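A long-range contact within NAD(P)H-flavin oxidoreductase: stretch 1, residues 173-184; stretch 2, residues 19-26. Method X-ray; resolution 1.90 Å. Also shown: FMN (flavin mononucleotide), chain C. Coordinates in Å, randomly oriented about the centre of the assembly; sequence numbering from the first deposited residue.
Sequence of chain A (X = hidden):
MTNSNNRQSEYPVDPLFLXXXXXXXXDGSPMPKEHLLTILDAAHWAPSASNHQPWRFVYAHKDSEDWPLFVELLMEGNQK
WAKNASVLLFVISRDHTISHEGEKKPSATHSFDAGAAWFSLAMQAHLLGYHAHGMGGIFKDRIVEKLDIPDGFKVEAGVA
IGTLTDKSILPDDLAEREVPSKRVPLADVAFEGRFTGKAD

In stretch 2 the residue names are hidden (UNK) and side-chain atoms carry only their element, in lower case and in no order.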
# COMPACT_ATOMS: atom_id res chain seq x y z
N ASP A 173 -19.37 -22.52 -4.53
CA ASP A 173 -18.05 -22.49 -3.90
C ASP A 173 -17.58 -21.05 -3.62
O ASP A 173 -17.02 -20.77 -2.56
CB ASP A 173 -17.01 -23.31 -4.69
CG ASP A 173 -16.88 -22.90 -6.17
OD1 ASP A 173 -17.50 -21.93 -6.65
OD2 ASP A 173 -16.13 -23.62 -6.87
N LEU A 174 -17.86 -20.13 -4.53
CA LEU A 174 -17.55 -18.71 -4.29
C LEU A 174 -18.48 -18.06 -3.26
O LEU A 174 -18.04 -17.25 -2.44
CB LEU A 174 -17.61 -17.91 -5.59
CG LEU A 174 -16.57 -18.27 -6.65
CD1 LEU A 174 -16.68 -17.32 -7.84
CD2 LEU A 174 -15.17 -18.25 -6.07
N ALA A 175 -19.76 -18.42 -3.32
CA ALA A 175 -20.73 -17.92 -2.35
C ALA A 175 -20.29 -18.27 -0.94
O ALA A 175 -20.37 -17.44 -0.04
CB ALA A 175 -22.10 -18.49 -2.61
N GLU A 176 -19.78 -19.49 -0.76
CA GLU A 176 -19.27 -19.92 0.54
C GLU A 176 -18.08 -19.10 0.99
O GLU A 176 -17.82 -19.01 2.18
CB GLU A 176 -18.89 -21.40 0.53
CG GLU A 176 -20.07 -22.32 0.56
CD GLU A 176 -19.68 -23.79 0.53
OE1 GLU A 176 -18.46 -24.09 0.60
OE2 GLU A 176 -20.61 -24.62 0.45
N ARG A 177 -17.34 -18.51 0.06
CA ARG A 177 -16.16 -17.69 0.40
C ARG A 177 -16.47 -16.22 0.51
O ARG A 177 -15.57 -15.41 0.74
CB ARG A 177 -15.08 -17.87 -0.66
CG ARG A 177 -14.45 -19.22 -0.59
CD ARG A 177 -13.50 -19.48 -1.74
NE ARG A 177 -12.66 -20.63 -1.41
CZ ARG A 177 -13.09 -21.89 -1.32
NH1 ARG A 177 -14.36 -22.21 -1.55
NH2 ARG A 177 -12.24 -22.85 -0.99
N GLU A 178 -17.73 -15.86 0.33
CA GLU A 178 -18.14 -14.48 0.37
C GLU A 178 -18.30 -14.04 1.83
O GLU A 178 -19.38 -13.74 2.29
CB GLU A 178 -19.43 -14.31 -0.44
CG GLU A 178 -19.79 -12.89 -0.72
CD GLU A 178 -19.06 -12.26 -1.91
OE1 GLU A 178 -17.90 -12.65 -2.26
OE2 GLU A 178 -19.65 -11.32 -2.48
N VAL A 179 -17.18 -13.98 2.56
CA VAL A 179 -17.19 -13.64 3.97
C VAL A 179 -15.85 -12.97 4.27
O VAL A 179 -14.83 -13.38 3.72
CB VAL A 179 -17.45 -14.87 4.87
CG1 VAL A 179 -16.34 -15.89 4.75
CG2 VAL A 179 -17.60 -14.47 6.33
N PRO A 180 -15.86 -11.87 5.07
CA PRO A 180 -14.58 -11.19 5.23
C PRO A 180 -13.52 -12.08 5.88
O PRO A 180 -13.78 -12.76 6.90
CB PRO A 180 -14.94 -9.96 6.09
CG PRO A 180 -16.41 -9.77 5.78
CD PRO A 180 -16.94 -11.16 5.76
N SER A 181 -12.34 -12.10 5.27
CA SER A 181 -11.22 -12.87 5.75
C SER A 181 -10.73 -12.39 7.11
O SER A 181 -10.97 -11.24 7.52
CB SER A 181 -10.08 -12.78 4.73
OG SER A 181 -9.76 -11.42 4.49
N LYS A 182 -10.02 -13.28 7.78
CA LYS A 182 -9.36 -12.98 9.05
C LYS A 182 -7.85 -12.74 8.86
O LYS A 182 -7.31 -12.80 7.74
CB LYS A 182 -9.56 -14.15 10.03
CG LYS A 182 -10.99 -14.59 10.21
CD LYS A 182 -11.92 -13.50 10.75
CE LYS A 182 -13.25 -14.13 11.23
NZ LYS A 182 -14.22 -13.23 11.97
N ARG A 183 -7.17 -12.44 9.97
CA ARG A 183 -5.71 -12.21 9.97
C ARG A 183 -5.09 -12.97 11.10
O ARG A 183 -5.78 -13.38 12.05
CB ARG A 183 -5.39 -10.73 10.11
CG ARG A 183 -5.86 -9.87 8.97
CD ARG A 183 -5.15 -10.12 7.65
NE ARG A 183 -5.68 -9.18 6.66
CZ ARG A 183 -6.83 -9.33 5.99
NH1 ARG A 183 -7.54 -10.43 6.08
NH2 ARG A 183 -7.22 -8.39 5.17
N VAL A 184 -3.78 -13.19 11.01
CA VAL A 184 -3.03 -13.76 12.12
C VAL A 184 -3.00 -12.75 13.26
O VAL A 184 -3.20 -11.55 13.03
CB VAL A 184 -1.58 -14.14 11.69
CG1 VAL A 184 -1.61 -15.09 10.51
CG2 VAL A 184 -0.74 -12.91 11.38
N UNK A 19 -13.76 -2.69 7.71
CA UNK A 19 -14.89 -2.58 6.77
C UNK A 19 -14.46 -2.74 5.33
O UNK A 19 -15.25 -3.20 4.51
o UNK A 19 -16.69 -2.28 8.80
c UNK A 19 -16.38 -1.20 8.25
o UNK A 19 -16.66 -0.11 8.73
c UNK A 19 -15.62 -1.25 6.96
N UNK A 20 -13.22 -2.36 5.01
CA UNK A 20 -12.70 -2.61 3.66
C UNK A 20 -12.47 -4.11 3.45
O UNK A 20 -11.73 -4.72 4.20
c UNK A 20 -10.78 -2.12 2.04
n UNK A 20 -8.39 -5.46 3.63
c UNK A 20 -8.87 -4.62 2.73
c UNK A 20 -11.39 -1.89 3.42
n UNK A 20 -8.83 -3.32 2.97
c UNK A 20 -9.31 -2.27 2.07
n UNK A 20 -9.40 -5.09 1.61
N UNK A 21 -13.06 -4.67 2.40
CA UNK A 21 -12.84 -6.09 2.09
C UNK A 21 -13.08 -6.38 0.63
O UNK A 21 -13.45 -5.49 -0.13
c UNK A 21 -15.15 -7.06 2.71
c UNK A 21 -16.58 -10.42 1.70
c UNK A 21 -16.05 -6.05 2.86
c UNK A 21 -15.91 -8.21 2.33
c UNK A 21 -17.26 -7.82 2.25
n UNK A 21 -17.32 -6.49 2.59
c UNK A 21 -13.69 -7.01 2.97
c UNK A 21 -15.58 -9.54 2.04
c UNK A 21 -18.27 -8.70 1.92
c UNK A 21 -17.92 -9.99 1.64
N UNK A 22 -12.83 -7.62 0.23
CA UNK A 22 -12.76 -7.96 -1.19
C UNK A 22 -13.76 -9.07 -1.52
O UNK A 22 -13.40 -10.23 -1.67
c UNK A 22 -11.31 -8.30 -1.57
o UNK A 22 -10.44 -7.22 -1.19
N UNK A 23 -15.04 -8.71 -1.66
CA UNK A 23 -16.03 -9.67 -2.08
C UNK A 23 -15.95 -9.93 -3.58
O UNK A 23 -15.16 -9.28 -4.28
c UNK A 23 -17.35 -8.98 -1.74
c UNK A 23 -17.05 -7.54 -1.94
c UNK A 23 -15.63 -7.38 -1.44
N UNK A 24 -16.77 -10.86 -4.06
CA UNK A 24 -16.80 -11.24 -5.47
C UNK A 24 -18.17 -11.03 -6.13
O UNK A 24 -18.26 -11.11 -7.36
c UNK A 24 -14.48 -14.34 -5.45
c UNK A 24 -16.37 -12.71 -5.64
n UNK A 24 -13.60 -14.78 -2.78
n UNK A 24 -11.41 -14.62 -3.46
n UNK A 24 -13.10 -14.43 -5.01
c UNK A 24 -12.71 -14.60 -3.75
c UNK A 24 -14.93 -12.94 -5.28
N UNK A 25 -19.22 -10.79 -5.34
CA UNK A 25 -20.58 -10.64 -5.90
C UNK A 25 -20.84 -9.18 -6.26
O UNK A 25 -21.14 -8.37 -5.39
c UNK A 25 -21.63 -11.15 -4.94
N UNK A 26 -20.72 -8.87 -7.55
CA UNK A 26 -20.89 -7.50 -8.05
C UNK A 26 -22.14 -7.41 -8.91
O UNK A 26 -22.53 -8.38 -9.58
c UNK A 26 -17.35 -7.67 -8.07
c UNK A 26 -16.25 -7.51 -7.25
c UNK A 26 -19.65 -7.03 -8.80
c UNK A 26 -18.46 -6.84 -7.94
c UNK A 26 -16.23 -6.53 -6.28
c UNK A 26 -17.33 -5.71 -6.12
c UNK A 26 -18.45 -5.86 -6.94
N1 FMN C . -8.58 -12.81 -5.00
C2 FMN C . -9.05 -13.69 -5.98
O2 FMN C . -10.17 -14.19 -5.87
N3 FMN C . -8.26 -14.02 -7.07
C4 FMN C . -7.01 -13.48 -7.24
O4 FMN C . -6.42 -13.62 -8.33
C4A FMN C . -6.54 -12.59 -6.25
N5 FMN C . -5.28 -12.03 -6.37
C5A FMN C . -4.87 -11.10 -5.43
C6 FMN C . -3.62 -10.51 -5.57
C7 FMN C . -3.17 -9.58 -4.66
C7M FMN C . -2.10 -8.65 -5.17
C8 FMN C . -3.96 -9.22 -3.56
C8M FMN C . -3.79 -7.88 -2.90
C9 FMN C . -5.21 -9.81 -3.40
C9A FMN C . -5.66 -10.77 -4.33
N10 FMN C . -6.89 -11.37 -4.17
C10 FMN C . -7.33 -12.26 -5.14
C1' FMN C . -7.74 -11.11 -2.95
C2' FMN C . -7.11 -11.54 -1.63
O2' FMN C . -7.25 -12.94 -1.40
C3' FMN C . -7.71 -10.73 -0.48
O3' FMN C . -7.37 -9.36 -0.64
C4' FMN C . -7.26 -11.27 0.87
O4' FMN C . -7.77 -12.57 1.08
C5' FMN C . -7.67 -10.38 2.04
O5' FMN C . -9.08 -10.25 2.11
P FMN C . -9.78 -8.80 2.09
O1P FMN C . -9.44 -8.14 3.42
O2P FMN C . -9.20 -7.98 0.95
O3P FMN C . -11.26 -9.05 1.91
O HOH W 1 -14.06 -12.28 0.56
O HOH W 2 -16.55 -14.95 -2.81
O HOH W 3 -12.66 -15.12 0.05

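Position 19 carries two carbons, the second bearing two oxygens: a short carboxylate that touches none of stretch 1; the CA-to-CB bond points away from it. It is Asp19, the last helical residue before the chain leaves helical phi/psi.

Position 20 has three carbons, a nitrogen, then a carbon carrying two more nitrogens, and the end of this side chain lies beside the Arg183 guanidinium. A guanidinium of its own makes it Arg20. Arg20 NH2 lies 3.5 Å from Arg183 NH2, a pairing of like charges that the phosphate pays for: FMN O1P accepts from Arg20 NH2 at 2.9 Å and from Arg183 NH2 at 2.8 Å.

At position 21 one carbon leads to fused five- and six-membered rings of eight carbons and one nitrogen, lying against Pro180. Only an indole fits, so this is Trp21. Pro180 CG sits 3.9 Å from the centroid of its six-membered ring, 15° off the normal, a CH-pi contact over the face; the Glu178 backbone meets the edge, with Glu178 C 4.0 Å from Trp21 CZ3.

Position 22 holds one carbon and one oxygen and does not reach stretch 1. This is Ser22, turned to the cofactor: its OG donates to FMN O2P at 2.6 Å and its N to FMN O3P at 2.7 Å.

Three carbons at position 23 close a ring onto the backbone nitrogen, with CB 3.4 Å from Glu178 OE2; the ring makes this Pro23.

Position 24 repeats the pattern of three carbons, a nitrogen and a carbon with two nitrogens, running past Leu174 and Arg177: Arg24. Its CD is 4.0 Å from Leu174 CD2, while its NE and NH2 both donate to FMN O2, at 3.1 and 2.7 Å.

The side chain at position 25 is a single carbon, CB, 3.2 Å from Glu178 OE2; this is Ala25.

Position 26 has one carbon and a six-carbon ring, with no contact to stretch 1; it is Phe26.

The contact works through one carboxylate reading backbone. Glu178, chi1 t and chi2 p, has a CA-to-CB bond that points sideways, but its end comes nearer stretch 2, where OE1 accepts from Arg24 N at 2.8 Å and OE2 from Ala25 N at 2.9 Å, so successive amides are held by a single side chain. Water 2 extends this anchor, donating to Glu178 OE1 at 2.7 Å and to Leu174 O at 2.8 Å while accepting from Arg24 NH1 at 3.0 Å. Trp21 against Pro180 adds an apolar clasp, and FMN joins both stretches through its phosphate. The design rule is economical: pin the backbone with a carboxylate, pack a proline on an indole, and let the ligand's phosphate reconcile neighbouring arginines.

Stretch 2 19-26: DRWSPRAF
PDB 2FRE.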